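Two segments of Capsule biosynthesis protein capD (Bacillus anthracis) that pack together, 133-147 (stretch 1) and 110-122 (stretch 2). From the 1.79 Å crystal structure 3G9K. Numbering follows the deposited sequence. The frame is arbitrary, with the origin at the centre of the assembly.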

# COMPACT_ATOMS: atom_id res chain seq x y z
N LYS B 133 18.94 15.25 -23.26
CA LYS B 133 18.72 13.80 -23.29
C LYS B 133 17.48 13.25 -24.03
O LYS B 133 17.54 12.11 -24.50
CB LYS B 133 18.81 13.22 -21.87
CG LYS B 133 20.18 12.62 -21.55
CD LYS B 133 20.42 11.36 -22.40
CE LYS B 133 21.38 10.37 -21.74
NZ LYS B 133 21.17 8.98 -22.25
N GLY B 134 16.36 13.99 -24.17
CA GLY B 134 16.13 15.31 -23.62
C GLY B 134 14.93 15.30 -22.70
O GLY B 134 13.80 15.54 -23.13
N LEU B 135 15.17 15.00 -21.43
CA LEU B 135 14.14 15.04 -20.39
C LEU B 135 14.08 16.45 -19.84
O LEU B 135 15.13 17.08 -19.65
CB LEU B 135 14.48 14.08 -19.23
CG LEU B 135 14.58 12.56 -19.44
CD1 LEU B 135 13.32 11.99 -20.09
CD2 LEU B 135 15.82 12.18 -20.22
N ASN B 136 12.89 16.96 -19.57
CA ASN B 136 12.77 18.21 -18.82
C ASN B 136 12.42 17.90 -17.37
O ASN B 136 11.94 16.82 -17.06
CB ASN B 136 11.80 19.21 -19.48
CG ASN B 136 10.38 18.72 -19.53
OD1 ASN B 136 9.56 19.09 -18.69
ND2 ASN B 136 10.06 17.90 -20.53
N VAL B 137 12.68 18.86 -16.48
CA VAL B 137 12.69 18.60 -15.04
C VAL B 137 11.77 19.56 -14.31
O VAL B 137 11.78 20.75 -14.57
CB VAL B 137 14.12 18.72 -14.49
CG1 VAL B 137 14.14 18.58 -12.99
CG2 VAL B 137 15.02 17.65 -15.13
N LYS B 138 10.98 19.02 -13.38
CA LYS B 138 9.99 19.79 -12.63
C LYS B 138 9.92 19.30 -11.19
O LYS B 138 9.65 18.13 -10.94
CB LYS B 138 8.62 19.66 -13.32
CG LYS B 138 7.42 20.24 -12.54
CD LYS B 138 6.70 21.37 -13.28
CE LYS B 138 5.20 21.38 -12.99
NZ LYS B 138 4.53 22.64 -13.46
N LYS B 139 10.15 20.21 -10.25
CA LYS B 139 10.09 19.90 -8.82
C LYS B 139 8.65 19.78 -8.31
O LYS B 139 7.85 20.71 -8.45
CB LYS B 139 10.84 20.96 -8.02
CG LYS B 139 10.69 20.83 -6.52
CD LYS B 139 11.57 21.82 -5.80
CE LYS B 139 11.12 22.00 -4.35
NZ LYS B 139 12.16 22.73 -3.55
N LYS B 140 8.33 18.64 -7.69
CA LYS B 140 7.01 18.42 -7.08
C LYS B 140 7.01 18.78 -5.60
O LYS B 140 7.90 18.37 -4.85
CB LYS B 140 6.57 16.97 -7.28
CG LYS B 140 5.93 16.70 -8.61
CD LYS B 140 4.51 17.19 -8.62
CE LYS B 140 3.88 16.99 -9.99
NZ LYS B 140 2.43 17.34 -9.96
N VAL B 141 5.98 19.50 -5.18
CA VAL B 141 5.96 20.14 -3.87
C VAL B 141 5.23 19.32 -2.80
O VAL B 141 5.20 19.71 -1.63
CB VAL B 141 5.33 21.56 -3.95
CG1 VAL B 141 5.89 22.45 -2.88
CG2 VAL B 141 5.58 22.18 -5.34
N SER B 142 4.66 18.18 -3.18
CA SER B 142 3.97 17.31 -2.23
C SER B 142 4.89 16.14 -1.87
O SER B 142 5.26 15.36 -2.76
CB SER B 142 2.68 16.78 -2.86
OG SER B 142 1.95 16.03 -1.92
N PRO B 143 5.31 16.05 -0.59
CA PRO B 143 6.04 14.87 -0.09
C PRO B 143 5.34 13.54 -0.41
O PRO B 143 5.99 12.61 -0.90
CB PRO B 143 6.11 15.11 1.43
CG PRO B 143 6.12 16.57 1.55
CD PRO B 143 5.18 17.07 0.48
N ALA B 144 4.02 13.49 -0.19
CA ALA B 144 3.22 12.29 -0.48
C ALA B 144 3.30 11.82 -1.95
O ALA B 144 3.10 10.63 -2.24
CB ALA B 144 1.75 12.51 -0.05
N PHE B 145 3.64 12.73 -2.87
CA PHE B 145 3.77 12.39 -4.28
C PHE B 145 4.81 11.30 -4.51
O PHE B 145 4.68 10.48 -5.41
CB PHE B 145 4.18 13.64 -5.08
CG PHE B 145 4.28 13.41 -6.55
CD1 PHE B 145 3.15 13.47 -7.35
CD2 PHE B 145 5.50 13.09 -7.14
CE1 PHE B 145 3.23 13.25 -8.68
CE2 PHE B 145 5.59 12.85 -8.49
CZ PHE B 145 4.45 12.93 -9.27
N PHE B 146 5.88 11.32 -3.73
CA PHE B 146 6.98 10.38 -3.93
C PHE B 146 6.86 9.14 -3.06
O PHE B 146 7.81 8.38 -2.92
CB PHE B 146 8.31 11.11 -3.75
CG PHE B 146 8.60 12.09 -4.86
CD1 PHE B 146 9.09 11.64 -6.06
CD2 PHE B 146 8.32 13.42 -4.72
CE1 PHE B 146 9.34 12.53 -7.10
CE2 PHE B 146 8.58 14.32 -5.76
CZ PHE B 146 9.07 13.86 -6.93
N GLY B 147 5.69 8.97 -2.45
CA GLY B 147 5.33 7.67 -1.83
C GLY B 147 5.45 7.63 -0.33
O GLY B 147 5.36 8.64 0.33
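Stretch 2 (110-122) TFEKNTAYTEIQL

Stretch 2 lies beside stretch 1 as a parallel neighbour in a β-sheet. Strand 115-118 pairs with strand 136-139. Their axes cross at -28° and approach to 4.6 Å. Stretch 2 first runs as strand 110-112, reverses through a type II' turn from Glu112 to Thr115, and then follows stretch 1.

The register sets Asn136 against Thr115, Val137 against Ala116, Lys138 against Tyr117 and Lys139 against Thr118. Hydrogen bonds alternate along it. Asn136 N donates to Asn114 O (3.2 Å), Ala116 N to Asn136 O (2.7 Å), Lys138 N to Ala116 O (2.9 Å), Thr118 N to Lys138 O (3.1 Å) and Lys140 N to Thr118 O (3.0 Å).

Asn114 has an off-well chi1 of -144°. This brings its amide to the start of stretch 1, where ND2 makes a short but weak hydrogen bond to Gly134 O (2.6 Å).

Val137 (chi1 t) shares a face with Ala116, and CG2 lies 4.1 Å from Ala116 CB. Lys139 on that face is extended, all four chi angles t. Its CD thus reaches Gln121 N at 3.7 Å, and its NZ and Gln121 N both donate to one water.

Tyr117, chi1 m, points to the face shared with Asn136, Thr115 and Lys138. Lys140 is m at chi1 and chi2, then t, and its CE comes 3.6 Å from Tyr117 CE1. Phe145, chi1 t, turns its ring edge to the Tyr117 face: centroids 5.6 Å apart, planes at 74°. Thr110 OG1 lies at the edge of the Phe145 ring, 3.8 Å from Phe145 CE2.

Phe146, chi1 m, points toward stretch 2. Glu119 CB sits over one face, 4.0 Å from the ring centroid, while Tyr117 O lies at the edge, 3.8 Å from Phe146 CE1.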

# COMPACT_ATOMS: atom_id res chain seq x y z
N THR B 110 10.90 10.67 -10.28
CA THR B 110 10.12 9.77 -11.14
C THR B 110 9.95 10.41 -12.52
O THR B 110 10.16 11.60 -12.68
CB THR B 110 8.70 9.50 -10.57
OG1 THR B 110 7.94 10.71 -10.55
CG2 THR B 110 8.80 8.93 -9.13
N PHE B 111 9.52 9.61 -13.49
CA PHE B 111 9.35 10.06 -14.87
C PHE B 111 7.93 9.86 -15.36
O PHE B 111 7.30 8.86 -15.05
CB PHE B 111 10.33 9.33 -15.76
CG PHE B 111 11.75 9.66 -15.45
CD1 PHE B 111 12.48 8.88 -14.56
CD2 PHE B 111 12.35 10.78 -15.99
CE1 PHE B 111 13.79 9.19 -14.26
CE2 PHE B 111 13.65 11.09 -15.70
CZ PHE B 111 14.37 10.28 -14.82
N GLU B 112 7.47 10.81 -16.14
CA GLU B 112 6.16 10.78 -16.73
C GLU B 112 6.36 11.28 -18.15
O GLU B 112 6.73 12.40 -18.36
CB GLU B 112 5.25 11.69 -15.94
CG GLU B 112 4.02 12.15 -16.64
CD GLU B 112 2.97 11.11 -16.64
OE1 GLU B 112 3.09 10.16 -17.42
OE2 GLU B 112 2.01 11.21 -15.87
N LYS B 113 6.17 10.41 -19.13
CA LYS B 113 6.54 10.75 -20.47
C LYS B 113 7.90 11.37 -20.44
O LYS B 113 8.80 10.84 -19.85
CB LYS B 113 5.55 11.74 -21.08
CG LYS B 113 4.33 11.10 -21.68
CD LYS B 113 3.46 10.51 -20.60
CE LYS B 113 2.00 10.28 -21.00
NZ LYS B 113 1.24 9.81 -19.81
N ASN B 114 8.05 12.51 -21.07
CA ASN B 114 9.35 13.15 -21.17
C ASN B 114 9.78 14.01 -19.98
O ASN B 114 10.82 14.56 -20.00
CB ASN B 114 9.44 13.94 -22.46
CG ASN B 114 10.78 13.91 -23.07
OD1 ASN B 114 11.39 12.86 -23.18
ND2 ASN B 114 11.27 15.07 -23.47
N THR B 115 8.99 14.09 -18.93
CA THR B 115 9.30 14.90 -17.74
C THR B 115 9.94 14.06 -16.62
O THR B 115 9.56 12.92 -16.39
CB THR B 115 8.04 15.58 -17.12
OG1 THR B 115 7.32 16.31 -18.13
CG2 THR B 115 8.42 16.51 -15.97
N ALA B 116 10.90 14.66 -15.92
CA ALA B 116 11.46 14.08 -14.71
C ALA B 116 10.94 14.90 -13.53
O ALA B 116 11.19 16.10 -13.43
CB ALA B 116 12.97 14.08 -14.77
N TYR B 117 10.15 14.26 -12.68
CA TYR B 117 9.66 14.91 -11.47
C TYR B 117 10.70 14.67 -10.40
O TYR B 117 11.19 13.57 -10.25
CB TYR B 117 8.31 14.36 -11.06
CG TYR B 117 7.17 14.75 -11.98
CD1 TYR B 117 6.82 16.09 -12.17
CD2 TYR B 117 6.42 13.79 -12.63
CE1 TYR B 117 5.76 16.45 -13.01
CE2 TYR B 117 5.36 14.13 -13.47
CZ TYR B 117 5.04 15.46 -13.66
OH TYR B 117 3.98 15.76 -14.49
N THR B 118 11.02 15.72 -9.66
CA THR B 118 12.15 15.71 -8.75
C THR B 118 11.66 16.25 -7.42
O THR B 118 10.89 17.20 -7.38
CB THR B 118 13.32 16.58 -9.32
OG1 THR B 118 14.00 15.86 -10.38
CG2 THR B 118 14.27 16.90 -8.25
N GLU B 119 12.12 15.65 -6.33
CA GLU B 119 11.66 16.04 -5.00
C GLU B 119 12.37 17.30 -4.48
O GLU B 119 11.79 18.06 -3.69
CB GLU B 119 11.84 14.87 -4.04
CG GLU B 119 11.09 15.00 -2.73
CD GLU B 119 11.02 13.69 -1.93
OE1 GLU B 119 11.78 12.75 -2.21
OE2 GLU B 119 10.25 13.62 -0.97
N ILE B 120 13.61 17.49 -4.91
CA ILE B 120 14.37 18.73 -4.65
C ILE B 120 14.69 19.46 -5.95
O ILE B 120 14.63 18.89 -7.06
CB ILE B 120 15.72 18.49 -3.91
CG1 ILE B 120 16.60 17.46 -4.63
CG2 ILE B 120 15.46 18.06 -2.52
CD1 ILE B 120 18.02 17.23 -3.98
N GLN B 121 15.12 20.74 -5.73
CA GLN B 121 15.65 21.58 -6.79
C GLN B 121 17.00 21.02 -7.25
O GLN B 121 17.96 21.00 -6.47
CB GLN B 121 15.83 23.02 -6.28
CG GLN B 121 15.76 24.08 -7.36
CD GLN B 121 14.38 24.19 -7.98
OE1 GLN B 121 14.14 23.70 -9.08
NE2 GLN B 121 13.46 24.83 -7.25
N LEU B 122 17.05 20.53 -8.51
CA LEU B 122 18.32 20.09 -9.09
C LEU B 122 19.15 21.26 -9.66
O LEU B 122 18.62 22.32 -10.02
CB LEU B 122 18.08 19.08 -10.21
CG LEU B 122 17.52 17.70 -9.88
CD1 LEU B 122 17.88 16.74 -11.01
CD2 LEU B 122 18.03 17.15 -8.56
O HOH W 1 14.69 22.06 -3.47